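Local coordinates for protein UDP-N-acetylglucosamine 2-epimerase (Listeria monocytogenes, PDB 3OT5) that probably interconverts UDP-N-acetylglucosamine and UDP-N-acetylmannosamine by epimerisation at C2 of the sugar, at residues 236-248 / 265-278. Sequence-based numbering, arbitrary orientation.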
loop_
_atom_site.group_PDB
_atom_site.type_symbol
_atom_site.label_atom_id
_atom_site.label_comp_id
_atom_site.label_asym_id
_atom_site.label_seq_id
_atom_site.Cartn_x
_atom_site.Cartn_y
_atom_site.Cartn_z
ATOM N N ASN A 236 -14.217 10.748 8.844
ATOM C CA ASN A 236 -14.280 11.846 7.872
ATOM C C ASN A 236 -15.534 11.818 7.011
ATOM O O ASN A 236 -16.058 12.868 6.633
ATOM C CB ASN A 236 -13.059 11.813 6.946
ATOM C CG ASN A 236 -11.754 11.997 7.684
ATOM O OD1 ASN A 236 -11.714 12.546 8.776
ATOM N ND2 ASN A 236 -10.672 11.557 7.073
ATOM N N LEU A 237 -16.012 10.616 6.693
ATOM C CA LEU A 237 -17.214 10.473 5.863
ATOM C C LEU A 237 -18.434 11.030 6.555
ATOM O O LEU A 237 -19.469 11.225 5.924
ATOM C CB LEU A 237 -17.448 9.014 5.475
ATOM C CG LEU A 237 -16.379 8.445 4.546
ATOM C CD1 LEU A 237 -16.603 6.951 4.313
ATOM C CD2 LEU A 237 -16.362 9.232 3.240
ATOM N N GLY A 238 -18.313 11.284 7.854
ATOM C CA GLY A 238 -19.413 11.838 8.627
ATOM C C GLY A 238 -19.710 13.291 8.314
ATOM O O GLY A 238 -19.766 13.691 7.153
ATOM N N GLU A 239 -19.906 14.084 9.363
ATOM C CA GLU A 239 -20.231 15.509 9.208
ATOM C C GLU A 239 -19.103 16.370 8.635
ATOM O O GLU A 239 -19.380 17.367 7.966
ATOM C CB GLU A 239 -20.777 16.103 10.533
ATOM C CG GLU A 239 -19.836 16.105 11.769
ATOM C CD GLU A 239 -18.681 17.105 11.676
ATOM O OE1 GLU A 239 -18.623 17.891 10.706
ATOM O OE2 GLU A 239 -17.828 17.113 12.593
ATOM N N PRO A 240 -17.829 15.983 8.867
ATOM C CA PRO A 240 -16.745 16.809 8.326
ATOM C C PRO A 240 -16.692 16.829 6.806
ATOM O O PRO A 240 -16.089 17.727 6.225
ATOM C CB PRO A 240 -15.473 16.130 8.871
ATOM C CG PRO A 240 -15.927 15.329 10.040
ATOM C CD PRO A 240 -17.302 14.865 9.672
ATOM N N MET A 241 -17.344 15.863 6.172
ATOM C CA MET A 241 -17.310 15.752 4.730
ATOM C C MET A 241 -17.769 17.042 4.059
ATOM O O MET A 241 -17.145 17.505 3.110
ATOM C CB MET A 241 -18.174 14.579 4.265
ATOM C CG MET A 241 -17.738 14.015 2.931
ATOM S SD MET A 241 -16.062 13.305 3.034
ATOM C CE MET A 241 -15.803 12.692 1.370
ATOM N N GLN A 242 -18.849 17.629 4.564
ATOM C CA GLN A 242 -19.377 18.860 3.986
ATOM C C GLN A 242 -18.340 19.980 3.976
ATOM O O GLN A 242 -18.127 20.615 2.950
ATOM C CB GLN A 242 -20.642 19.308 4.720
ATOM C CG GLN A 242 -21.213 20.622 4.208
ATOM C CD GLN A 242 -22.558 20.939 4.807
ATOM O OE1 GLN A 242 -23.272 20.044 5.253
ATOM N NE2 GLN A 242 -22.927 22.218 4.802
ATOM N N GLY A 243 -17.691 20.214 5.112
ATOM C CA GLY A 243 -16.674 21.254 5.197
ATOM C C GLY A 243 -15.542 20.994 4.217
ATOM O O GLY A 243 -15.016 21.922 3.595
ATOM N N MET A 244 -15.172 19.725 4.066
ATOM C CA MET A 244 -14.089 19.362 3.158
ATOM C C MET A 244 -14.437 19.611 1.678
ATOM O O MET A 244 -13.601 20.140 0.947
ATOM C CB MET A 244 -13.624 17.919 3.404
ATOM C CG MET A 244 -13.102 17.718 4.827
ATOM S SD MET A 244 -12.316 16.145 5.162
ATOM C CE MET A 244 -13.583 14.983 4.657
ATOM N N PHE A 245 -15.649 19.255 1.241
ATOM C CA PHE A 245 -16.032 19.508 -0.159
ATOM C C PHE A 245 -16.094 21.010 -0.412
ATOM O O PHE A 245 -15.622 21.500 -1.445
ATOM C CB PHE A 245 -17.375 18.883 -0.558
ATOM C CG PHE A 245 -17.417 17.380 -0.475
ATOM C CD1 PHE A 245 -16.396 16.609 -0.997
ATOM C CD2 PHE A 245 -18.551 16.737 -0.001
ATOM C CE1 PHE A 245 -16.453 15.205 -0.947
ATOM C CE2 PHE A 245 -18.626 15.348 0.040
ATOM C CZ PHE A 245 -17.571 14.581 -0.435
ATOM N N GLU A 246 -16.682 21.740 0.530
ATOM C CA GLU A 246 -16.778 23.188 0.409
ATOM C C GLU A 246 -15.381 23.779 0.284
ATOM O O GLU A 246 -15.180 24.732 -0.451
ATOM C CB GLU A 246 -17.528 23.793 1.599
ATOM C CG GLU A 246 -19.012 23.440 1.635
ATOM C CD GLU A 246 -19.743 24.005 2.848
ATOM O OE1 GLU A 246 -20.984 24.163 2.782
ATOM O OE2 GLU A 246 -19.087 24.308 3.861
ATOM N N ALA A 247 -14.415 23.186 0.983
ATOM C CA ALA A 247 -13.036 23.660 0.939
ATOM C C ALA A 247 -12.438 23.541 -0.461
ATOM O O ALA A 247 -11.906 24.514 -0.987
ATOM C CB ALA A 247 -12.178 22.889 1.932
ATOM N N VAL A 248 -12.524 22.345 -1.047
ATOM C CA VAL A 248 -11.977 22.096 -2.378
ATOM C C VAL A 248 -12.740 22.878 -3.460
ATOM O O VAL A 248 -12.150 23.339 -4.431
ATOM C CB VAL A 248 -11.875 20.575 -2.691
ATOM C CG1 VAL A 248 -10.838 19.926 -1.780
ATOM C CG2 VAL A 248 -13.222 19.880 -2.539
ATOM N N HIS A 265 -17.309 8.428 -3.166
ATOM C CA HIS A 265 -17.501 7.286 -2.296
ATOM C C HIS A 265 -18.887 6.735 -2.632
ATOM O O HIS A 265 -19.766 7.467 -3.084
ATOM C CB HIS A 265 -17.400 7.687 -0.823
ATOM C CG HIS A 265 -17.396 6.523 0.121
ATOM N ND1 HIS A 265 -18.549 5.976 0.642
ATOM C CD2 HIS A 265 -16.372 5.797 0.632
ATOM C CE1 HIS A 265 -18.238 4.961 1.430
ATOM N NE2 HIS A 265 -16.923 4.830 1.437
ATOM N N LEU A 266 -19.068 5.442 -2.423
ATOM C CA LEU A 266 -20.319 4.767 -2.735
ATOM C C LEU A 266 -21.500 5.134 -1.824
ATOM O O LEU A 266 -22.646 4.839 -2.162
ATOM C CB LEU A 266 -20.097 3.259 -2.671
ATOM C CG LEU A 266 -19.025 2.645 -3.579
ATOM C CD1 LEU A 266 -18.949 1.125 -3.329
ATOM C CD2 LEU A 266 -19.303 2.936 -5.049
ATOM N N ASN A 267 -21.223 5.753 -0.676
ATOM C CA ASN A 267 -22.264 6.140 0.281
ATOM C C ASN A 267 -23.140 7.236 -0.321
ATOM O O ASN A 267 -22.648 8.320 -0.621
ATOM C CB ASN A 267 -21.641 6.627 1.603
ATOM C CG ASN A 267 -22.692 6.960 2.675
ATOM O OD1 ASN A 267 -23.807 6.451 2.645
ATOM N ND2 ASN A 267 -22.317 7.797 3.637
ATOM N N PRO A 268 -24.440 6.957 -0.500
ATOM C CA PRO A 268 -25.371 7.923 -1.087
ATOM C C PRO A 268 -25.372 9.301 -0.414
ATOM O O PRO A 268 -25.432 10.318 -1.110
ATOM C CB PRO A 268 -26.731 7.248 -0.903
ATOM C CG PRO A 268 -26.436 5.815 -0.811
ATOM C CD PRO A 268 -25.122 5.700 -0.134
ATOM N N ALA A 269 -25.331 9.335 0.918
ATOM C CA ALA A 269 -25.322 10.606 1.648
ATOM C C ALA A 269 -24.074 11.413 1.277
ATOM O O ALA A 269 -24.130 12.640 1.153
ATOM C CB ALA A 269 -25.384 10.368 3.140
ATOM N N VAL A 270 -22.955 10.717 1.094
ATOM C CA VAL A 270 -21.702 11.358 0.712
ATOM C C VAL A 270 -21.803 11.907 -0.717
ATOM O O VAL A 270 -21.400 13.046 -0.988
ATOM C CB VAL A 270 -20.502 10.375 0.811
ATOM C CG1 VAL A 270 -19.234 10.993 0.213
ATOM C CG2 VAL A 270 -20.284 9.952 2.265
ATOM N N ARG A 271 -22.348 11.102 -1.627
ATOM C CA ARG A 271 -22.500 11.529 -3.017
ATOM C C ARG A 271 -23.408 12.727 -3.142
ATOM O O ARG A 271 -23.131 13.649 -3.899
ATOM C CB ARG A 271 -23.045 10.407 -3.892
ATOM C CG ARG A 271 -22.085 9.285 -4.028
ATOM C CD ARG A 271 -22.400 8.441 -5.221
ATOM N NE ARG A 271 -21.330 7.476 -5.420
ATOM C CZ ARG A 271 -21.168 6.746 -6.512
ATOM N NH1 ARG A 271 -22.000 6.883 -7.535
ATOM N NH2 ARG A 271 -20.152 5.894 -6.585
ATOM N N GLU A 272 -24.505 12.688 -2.401
ATOM C CA GLU A 272 -25.474 13.768 -2.400
ATOM C C GLU A 272 -24.788 15.072 -2.000
ATOM O O GLU A 272 -25.043 16.109 -2.600
ATOM C CB GLU A 272 -26.633 13.412 -1.461
ATOM C CG GLU A 272 -27.729 14.450 -1.325
ATOM C CD GLU A 272 -28.876 13.955 -0.441
ATOM O OE1 GLU A 272 -28.949 12.729 -0.174
ATOM O OE2 GLU A 272 -29.710 14.786 -0.019
ATOM N N LYS A 273 -23.907 15.015 -1.002
ATOM C CA LYS A 273 -23.176 16.207 -0.558
ATOM C C LYS A 273 -22.191 16.642 -1.632
ATOM O O LYS A 273 -21.986 17.830 -1.846
ATOM C CB LYS A 273 -22.426 15.955 0.757
ATOM C CG LYS A 273 -23.328 15.708 1.980
ATOM C CD LYS A 273 -22.497 15.369 3.222
ATOM C CE LYS A 273 -23.375 14.948 4.414
ATOM N NZ LYS A 273 -24.311 16.014 4.839
ATOM N N ALA A 274 -21.589 15.664 -2.301
ATOM C CA ALA A 274 -20.622 15.924 -3.357
ATOM C C ALA A 274 -21.283 16.572 -4.569
ATOM O O ALA A 274 -20.744 17.517 -5.131
ATOM C CB ALA A 274 -19.915 14.626 -3.764
ATOM N N MET A 275 -22.432 16.045 -4.983
ATOM C CA MET A 275 -23.171 16.603 -6.120
ATOM C C MET A 275 -23.642 18.017 -5.809
ATOM O O MET A 275 -23.535 18.918 -6.641
ATOM C CB MET A 275 -24.399 15.742 -6.454
ATOM C CG MET A 275 -24.074 14.357 -7.011
ATOM S SD MET A 275 -23.237 14.450 -8.609
ATOM C CE MET A 275 -24.508 15.159 -9.656
ATOM N N ALA A 276 -24.160 18.192 -4.600
ATOM C CA ALA A 276 -24.680 19.471 -4.154
ATOM C C ALA A 276 -23.618 20.556 -4.122
ATOM O O ALA A 276 -23.851 21.668 -4.587
ATOM C CB ALA A 276 -25.317 19.321 -2.776
ATOM N N ILE A 277 -22.444 20.221 -3.612
ATOM C CA ILE A 277 -21.368 21.195 -3.476
ATOM C C ILE A 277 -20.376 21.227 -4.626
ATOM O O ILE A 277 -19.928 22.298 -5.029
ATOM C CB ILE A 277 -20.569 20.926 -2.186
ATOM C CG1 ILE A 277 -21.500 21.013 -0.973
ATOM C CG2 ILE A 277 -19.391 21.911 -2.062
ATOM C CD1 ILE A 277 -20.833 20.688 0.333
ATOM N N LEU A 278 -20.033 20.061 -5.152
ATOM C CA LEU A 278 -19.043 19.981 -6.212
ATOM C C LEU A 278 -19.614 19.796 -7.607
ATOM O O LEU A 278 -18.867 19.814 -8.581
ATOM C CB LEU A 278 -18.089 18.825 -5.916
ATOM C CG LEU A 278 -17.384 18.921 -4.567
ATOM C CD1 LEU A 278 -16.596 17.652 -4.309
ATOM C CD2 LEU A 278 -16.492 20.159 -4.512
#
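The Phe245 ring has Ala274 CA over one face, 3.9 Å above its plane and toward the rim. Lys273 CB lies at the ring edge, near its plane. Leu278 CD1 approaches obliquely and comes to 3.5 Å from Phe245 CD1. Leu237 CD1 sits over one face of the His265 imidazole, 3.8 Å from the ring centroid and 20° off the normal, a CH-pi contact. Asn267, the N-cap of helix 268-278, places its CA in plane at the imidazole edge. Asn267 N donates to His265 ND1 at 3.0 Å, tilted from the ring plane, which should limit imidazole rotation.

Phe245 is a knob in a hole made by Val270, Ala274, Ile277 and Leu278. Its CG is anti to the carbonyl carbon (chi1 -62°), and the ring reaches across to the facing helix. Val270 divides its branches: CG1 meets Met241 CE and Phe245 CZ, CG2 lies against Leu237 CD2 and the Leu237 carbonyl oxygen. Ile277 CD1 packs 3.5 Å from Glu246 CG. The Glu246 carboxylate forms a salt bridge with Lys348.

Helix segments 240-248 and 268-278 run in roughly the same direction, crossing at -29°, with a closest axis approach of 9.3 Å. They are neighbours in the C-terminal Rossmann-like domain, linked through strand 258-263, whose Tyr262 meets Phe245 edge-to-face. No hydrogen bond crosses between the segments. Most close contacts are apolar, so the fit depends mainly on shape and exclusion of water.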